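Local coordinates for uncharacterized protein (Mycobacterium smegmatis, PDB 4TMD), which is of unknown function but belongs to the DUF5642 family of the Mog1p/PsbP clan and is probably an exported lipoprotein, at residues 26-32 against 65-70; 75-81 against 163-167; 93-97 against 126-130. All blocks are in the same frame, centred on the assembly; numbering follows the deposited sequence.

In the fold
The three contacts all involve one antiparallel sheet, which carries helix 179-194 on one face. Interaction 1 pairs edge strand 22-30 with the start of strand 67-76. Interaction 2 lies at the far end of that same strand, where it turns into strand 79-88, which in turn pairs with strand 158-166. Their centres are 23 Å apart and their nearest atoms about 9 Å. Interaction 3 lays the loop 93-97 on the start of strand 127-137; its centre is 20 Å from that of interaction 1 and 23 Å from that of interaction 2, on the opposite side of the chain's centre from the latter. No two contacts touch, and no ligand site is known to connect them.

Interaction 1: 26-32 against 65-70; sequences VAPTGID and LQGNMA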
# COMPACT_ATOMS: atom_id res chain seq x y z
N VAL A 26 -13.41 -7.17 1.04
CA VAL A 26 -14.09 -6.21 1.90
C VAL A 26 -15.04 -5.44 1.00
O VAL A 26 -14.61 -4.76 0.07
CB VAL A 26 -13.12 -5.24 2.61
CG1 VAL A 26 -13.89 -4.16 3.39
CG2 VAL A 26 -12.17 -5.99 3.52
N ALA A 27 -16.34 -5.57 1.25
CA ALA A 27 -17.35 -4.84 0.50
C ALA A 27 -17.25 -3.35 0.81
O ALA A 27 -16.70 -2.97 1.84
CB ALA A 27 -18.74 -5.36 0.85
N PRO A 28 -17.75 -2.50 -0.10
CA PRO A 28 -17.65 -1.05 0.13
C PRO A 28 -18.23 -0.61 1.47
O PRO A 28 -19.33 -1.00 1.84
CB PRO A 28 -18.44 -0.47 -1.04
CG PRO A 28 -18.24 -1.47 -2.13
CD PRO A 28 -18.26 -2.81 -1.45
N THR A 29 -17.45 0.19 2.19
CA THR A 29 -17.81 0.65 3.52
C THR A 29 -17.04 1.94 3.79
O THR A 29 -16.01 2.19 3.15
CB THR A 29 -17.48 -0.41 4.59
OG1 THR A 29 -17.52 0.19 5.89
CG2 THR A 29 -16.09 -0.97 4.37
N GLY A 30 -17.51 2.75 4.74
CA GLY A 30 -16.84 3.98 5.11
C GLY A 30 -15.34 3.80 5.36
O GLY A 30 -14.91 2.74 5.79
N ILE A 31 -14.54 4.83 5.07
CA ILE A 31 -13.10 4.69 5.20
C ILE A 31 -12.66 4.60 6.66
O ILE A 31 -13.30 5.15 7.55
CB ILE A 31 -12.31 5.88 4.58
CG1 ILE A 31 -12.81 7.20 5.16
CG2 ILE A 31 -12.38 5.86 3.07
CD1 ILE A 31 -11.77 8.30 5.08
N ASP A 32 -11.55 3.90 6.87
CA ASP A 32 -10.88 3.83 8.15
C ASP A 32 -9.40 4.09 7.90
O ASP A 32 -8.65 3.17 7.55
CB ASP A 32 -11.10 2.47 8.83
CG ASP A 32 -10.26 2.29 10.09
OD1 ASP A 32 -9.86 3.30 10.71
OD2 ASP A 32 -10.00 1.13 10.47
N LEU A 65 -11.03 13.28 6.38
CA LEU A 65 -11.54 12.77 5.11
C LEU A 65 -12.82 11.95 5.25
O LEU A 65 -12.94 11.10 6.13
CB LEU A 65 -10.50 11.89 4.41
CG LEU A 65 -9.41 12.48 3.52
CD1 LEU A 65 -8.65 11.33 2.89
CD2 LEU A 65 -9.98 13.40 2.45
N GLN A 66 -13.76 12.20 4.35
CA GLN A 66 -14.90 11.31 4.24
C GLN A 66 -14.75 10.49 2.96
O GLN A 66 -14.18 10.96 1.97
CB GLN A 66 -16.20 12.09 4.24
CG GLN A 66 -16.19 13.22 5.25
CD GLN A 66 -17.52 13.91 5.35
OE1 GLN A 66 -18.53 13.29 5.71
NE2 GLN A 66 -17.55 15.20 5.02
N GLY A 67 -15.25 9.26 2.99
CA GLY A 67 -15.18 8.41 1.82
C GLY A 67 -15.43 6.95 2.14
O GLY A 67 -15.74 6.58 3.27
N ASN A 68 -15.29 6.13 1.11
CA ASN A 68 -15.56 4.71 1.19
C ASN A 68 -14.35 3.92 0.68
O ASN A 68 -13.53 4.46 -0.07
CB ASN A 68 -16.81 4.35 0.39
CG ASN A 68 -18.06 5.03 0.93
OD1 ASN A 68 -18.30 5.02 2.13
ND2 ASN A 68 -18.85 5.63 0.05
N MET A 69 -14.26 2.66 1.09
CA MET A 69 -13.18 1.76 0.68
C MET A 69 -13.76 0.39 0.40
O MET A 69 -14.76 -0.01 0.98
CB MET A 69 -12.11 1.65 1.77
CG MET A 69 -12.72 1.26 3.10
SD MET A 69 -11.60 0.46 4.25
CE MET A 69 -10.58 1.79 4.79
N ALA A 70 -13.12 -0.32 -0.52
CA ALA A 70 -13.41 -1.72 -0.79
C ALA A 70 -12.07 -2.40 -1.02
O ALA A 70 -11.12 -1.76 -1.45
CB ALA A 70 -14.31 -1.88 -2.03
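Met69 and Ile31 form the apolar centre. Met69 CE lies 3.9 Å from Ile31 CA, and Met69 CB is 4.4 Å from Ile31 CG2. The patch extends to Leu65, where Ile31 CD1 lies 3.9 Å from Leu65 CB, while Val86 of strand 79-88 touches both Ile31 and Met69. At the other end Pro28 CG rests on Ala70 CB at 4.0 Å.

The patch adjoins an antiparallel pairing between edge strand 22-30 and strand 67-76, in which Thr29 and Met69 are the hydrogen-bonded pair: Thr29 N to Met69 O is 3.0 Å and Met69 N to Thr29 O 2.7 Å. Gly30 and Asn68 form the next, non-hydrogen-bonded pair. The edge strand turns a corner at Pro28, whose CA gives a CA-H...O contact of 3.2 Å to Met69 O. Past the bridge, Ile31 N donates to Gly67 O at 2.8 Å; the backbone angles of Gly67 would jam a CB against the preceding carbonyl, so glycine suits this position. At the polar edge Asp32 occupies an N-cap position, its OD1 accepting a weak hydrogen bond from Lys34 N, while its own N, 3.1 Å from Met69 CE, lacks a polar partner.

Interaction 2: 75-81 against 163-167; sequences EGEGNRF and TANPL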
# COMPACT_ATOMS: atom_id res chain seq x y z
N GLU A 75 -3.95 -14.64 -0.27
CA GLU A 75 -2.78 -15.22 0.39
C GLU A 75 -2.41 -16.51 -0.31
O GLU A 75 -3.28 -17.36 -0.52
CB GLU A 75 -3.06 -15.47 1.87
CG GLU A 75 -3.54 -14.24 2.59
CD GLU A 75 -3.39 -14.35 4.10
OE1 GLU A 75 -3.19 -15.47 4.59
OE2 GLU A 75 -3.44 -13.31 4.78
N GLY A 76 -1.14 -16.65 -0.68
CA GLY A 76 -0.66 -17.85 -1.35
C GLY A 76 0.70 -17.62 -1.98
O GLY A 76 1.12 -16.48 -2.13
N GLU A 77 1.38 -18.70 -2.36
CA GLU A 77 2.76 -18.65 -2.86
C GLU A 77 3.66 -17.86 -1.89
O GLU A 77 4.56 -17.14 -2.32
CB GLU A 77 2.81 -18.02 -4.26
CG GLU A 77 2.12 -18.84 -5.37
CD GLU A 77 2.95 -20.02 -5.87
OE1 GLU A 77 4.18 -20.04 -5.63
OE2 GLU A 77 2.37 -20.94 -6.49
N GLY A 78 3.40 -17.97 -0.60
CA GLY A 78 4.25 -17.34 0.40
C GLY A 78 4.07 -15.83 0.53
O GLY A 78 4.83 -15.18 1.25
N ASN A 79 3.09 -15.28 -0.17
CA ASN A 79 2.81 -13.85 -0.12
C ASN A 79 1.38 -13.55 0.28
O ASN A 79 0.50 -14.38 0.11
CB ASN A 79 3.04 -13.18 -1.48
CG ASN A 79 4.50 -13.05 -1.83
OD1 ASN A 79 4.83 -12.50 -2.87
ND2 ASN A 79 5.38 -13.57 -0.98
N ARG A 80 1.16 -12.35 0.80
CA ARG A 80 -0.17 -11.78 0.91
C ARG A 80 -0.24 -10.50 0.06
O ARG A 80 0.66 -9.66 0.12
CB ARG A 80 -0.49 -11.46 2.37
CG ARG A 80 -1.80 -10.65 2.64
CD ARG A 80 -1.85 -10.34 4.14
NE ARG A 80 -2.90 -9.42 4.55
CZ ARG A 80 -3.29 -9.25 5.81
NH1 ARG A 80 -2.72 -9.95 6.79
NH2 ARG A 80 -4.26 -8.39 6.11
N PHE A 81 -1.31 -10.38 -0.73
CA PHE A 81 -1.59 -9.16 -1.49
C PHE A 81 -2.90 -8.57 -1.03
O PHE A 81 -3.91 -9.27 -0.95
CB PHE A 81 -1.67 -9.46 -3.00
CG PHE A 81 -0.43 -10.07 -3.54
CD1 PHE A 81 0.62 -9.27 -3.99
CD2 PHE A 81 -0.29 -11.45 -3.59
CE1 PHE A 81 1.78 -9.84 -4.48
CE2 PHE A 81 0.88 -12.03 -4.07
CZ PHE A 81 1.91 -11.22 -4.52
N THR A 163 -0.76 -3.53 -1.31
CA THR A 163 0.25 -3.87 -0.31
C THR A 163 0.63 -5.33 -0.47
O THR A 163 -0.25 -6.19 -0.53
CB THR A 163 -0.25 -3.61 1.11
OG1 THR A 163 -0.66 -2.24 1.23
CG2 THR A 163 0.86 -3.90 2.12
N ALA A 164 1.92 -5.61 -0.58
CA ALA A 164 2.41 -6.98 -0.72
C ALA A 164 3.43 -7.28 0.37
O ALA A 164 4.35 -6.49 0.57
CB ALA A 164 3.03 -7.20 -2.08
N ASN A 165 3.27 -8.40 1.08
CA ASN A 165 4.20 -8.75 2.15
C ASN A 165 4.43 -10.27 2.20
O ASN A 165 3.55 -11.03 1.81
CB ASN A 165 3.68 -8.24 3.50
CG ASN A 165 2.45 -8.99 3.96
OD1 ASN A 165 1.33 -8.60 3.65
ND2 ASN A 165 2.64 -10.08 4.68
N PRO A 166 5.62 -10.71 2.67
CA PRO A 166 5.82 -12.15 2.87
C PRO A 166 4.86 -12.68 3.93
O PRO A 166 4.63 -11.97 4.92
CB PRO A 166 7.28 -12.25 3.37
CG PRO A 166 7.87 -10.89 3.22
CD PRO A 166 6.72 -9.91 3.22
N LEU A 167 4.30 -13.86 3.74
CA LEU A 167 3.60 -14.52 4.83
C LEU A 167 4.67 -14.96 5.83
O LEU A 167 5.64 -15.63 5.46
CB LEU A 167 2.80 -15.73 4.36
CG LEU A 167 1.60 -15.51 3.44
CD1 LEU A 167 1.07 -16.84 2.93
CD2 LEU A 167 0.49 -14.76 4.18
O HOH W 1 6.47 -16.17 3.18
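A β-hairpin with a two-residue loop, closed by a type I' turn from Gly76 to Asn79, pairs its second strand with the end of strand 158-166. The turn is held by Gly76 N to Asn79 O (2.9 Å) and Asn79 N to Gly76 O (3.0 Å), and Gly78 takes a positive phi. Strand 79-81 runs antiparallel to 163-166, at 165° and 4.7 Å between axes, with Arg80 and Asn165 as the hydrogen-bonded pair (Arg80 N to Asn165 O 2.9 Å, Asn165 N to Arg80 O 3.1 Å).

Side chains sort by face. Arg80 is extended, with chi1 to chi3 all t; its NE makes a long, charge-only salt bridge of 3.9 Å to Glu75 OE2. Asn165 adopts chi1 p, which brings its ND2 to Pro166 O at 2.8 Å and leaves OD1 3.6 Å from Arg80 CB. Leu167, in the m,t rotamer, brings CD2 to 3.9 Å from Arg80 CB and 3.8 Å from Glu75 OE1. On the other face Phe81, chi1 m, sets CD1 3.7 Å from Ala164 CB, where both residues touch helix 179-194. Asn79, also m, bonds through ND2 to Gly78 O (2.8 Å) and to Lys176 O, and through OD1 to Asp178 N. Gly78 O also accepts from Leu167 N at 2.9 Å, and water 1 donates to Gly78 O at 2.7 Å and to Leu167 O at 2.5 Å.

Interaction 3: 93-97 against 126-130; sequences PLSDP and ARTVG
Residues 93-97 form an extended loop without regular secondary structure, crossing strand residues 127-130 at a slant. Leu94 (phi/psi -81/130), Ser95 (-77/118) and Pro97 (-57/137) are extended, Asp96 is at -146/79, and the CA trace bends most sharply at Ser95. In register, Leu94 CA is 8.3 Å from Arg127 CA and Asp96 CA 6.5 Å from Val129 CA, spacings too wide for strand pairing.

Apolar contacts centre on Leu94 (chi1 t, chi2 p) and Val129 (chi1 t), both with CB directed across the interface. Leu94 CD2 sits 3.8 Å from Val129 CG2 and 3.7 Å from Arg127 CB. Val129 CG1 lies 4.4 Å from Pro97 CD. Arg127, m,t,m over chi1 to chi3, folds back so that one guanidinium face lies over Leu94 CB.

The Val129 CG2 methyl also makes van der Waals contact with two oxygens, Ser95 O at 3.5 Å and Asp96 OD1 at 3.6 Å.

Polar links run through water. Water 2 accepts from Leu94 N (3.1 Å) and from Arg127 NH1 (2.6 Å); water 3 donates to Asp96 OD1 (3.1 Å) and to Thr128 O (2.8 Å).

Thr128 has its CB directed away from the loop and touches Leu186 of helix 179-194, whereas Phe55 of helix 53-56 touches Ser95 and Pro97. The arrangement is that of a layered α+β fold, consistent with the Mog1p/PsbP clan: a loop on one face of an antiparallel sheet and a long helix on the other.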
# COMPACT_ATOMS: atom_id res chain seq x y z
N PRO A 93 -3.84 14.06 -0.37
CA PRO A 93 -2.50 14.51 -0.77
C PRO A 93 -1.54 13.32 -0.90
O PRO A 93 -1.42 12.50 0.02
CB PRO A 93 -2.09 15.44 0.38
CG PRO A 93 -3.38 15.86 1.02
CD PRO A 93 -4.30 14.68 0.88
N LEU A 94 -0.89 13.20 -2.05
CA LEU A 94 -0.05 12.05 -2.33
C LEU A 94 1.34 12.16 -1.69
O LEU A 94 2.01 13.17 -1.84
CB LEU A 94 0.10 11.87 -3.83
CG LEU A 94 0.92 10.67 -4.29
CD1 LEU A 94 0.13 9.39 -4.13
CD2 LEU A 94 1.38 10.86 -5.74
N SER A 95 1.76 11.12 -0.99
CA SER A 95 3.13 11.08 -0.47
C SER A 95 4.07 10.74 -1.62
O SER A 95 3.97 9.67 -2.21
CB SER A 95 3.26 10.06 0.67
OG SER A 95 4.62 9.89 1.03
N ASP A 96 4.98 11.66 -1.94
CA ASP A 96 5.81 11.52 -3.13
C ASP A 96 7.22 12.08 -2.93
O ASP A 96 7.54 13.18 -3.40
CB ASP A 96 5.12 12.21 -4.32
CG ASP A 96 5.72 11.81 -5.66
OD1 ASP A 96 6.53 10.86 -5.69
OD2 ASP A 96 5.38 12.45 -6.68
N PRO A 97 8.09 11.31 -2.25
CA PRO A 97 9.45 11.74 -1.93
C PRO A 97 10.29 12.12 -3.15
O PRO A 97 10.27 11.40 -4.16
CB PRO A 97 10.05 10.49 -1.25
CG PRO A 97 8.91 9.65 -0.86
CD PRO A 97 7.84 9.91 -1.87
N ALA A 126 -2.65 9.09 -13.91
CA ALA A 126 -2.55 8.78 -12.49
C ALA A 126 -1.13 9.05 -12.05
O ALA A 126 -0.21 9.02 -12.87
CB ALA A 126 -2.95 7.32 -12.21
N ARG A 127 -0.95 9.37 -10.78
CA ARG A 127 0.39 9.42 -10.21
C ARG A 127 0.58 8.14 -9.43
O ARG A 127 -0.34 7.71 -8.72
CB ARG A 127 0.59 10.65 -9.31
CG ARG A 127 0.81 11.97 -10.07
CD ARG A 127 0.76 13.13 -9.09
NE ARG A 127 -0.55 13.18 -8.44
CZ ARG A 127 -0.83 13.83 -7.31
NH1 ARG A 127 0.13 14.52 -6.67
NH2 ARG A 127 -2.06 13.79 -6.82
N THR A 128 1.74 7.54 -9.56
CA THR A 128 2.02 6.31 -8.82
C THR A 128 3.31 6.42 -8.04
O THR A 128 4.29 7.04 -8.49
CB THR A 128 2.08 5.10 -9.75
OG1 THR A 128 3.09 5.31 -10.74
CG2 THR A 128 0.73 4.89 -10.45
N VAL A 129 3.30 5.82 -6.87
CA VAL A 129 4.45 5.84 -5.97
C VAL A 129 4.61 4.43 -5.38
O VAL A 129 3.62 3.83 -4.97
CB VAL A 129 4.27 6.86 -4.82
CG1 VAL A 129 5.49 6.82 -3.88
CG2 VAL A 129 4.07 8.26 -5.38
N GLY A 130 5.83 3.90 -5.37
CA GLY A 130 6.06 2.59 -4.79
C GLY A 130 7.02 2.72 -3.63
O GLY A 130 7.95 3.51 -3.73
O HOH W 2 -0.53 15.34 -4.29
O HOH W 3 5.91 9.26 -8.31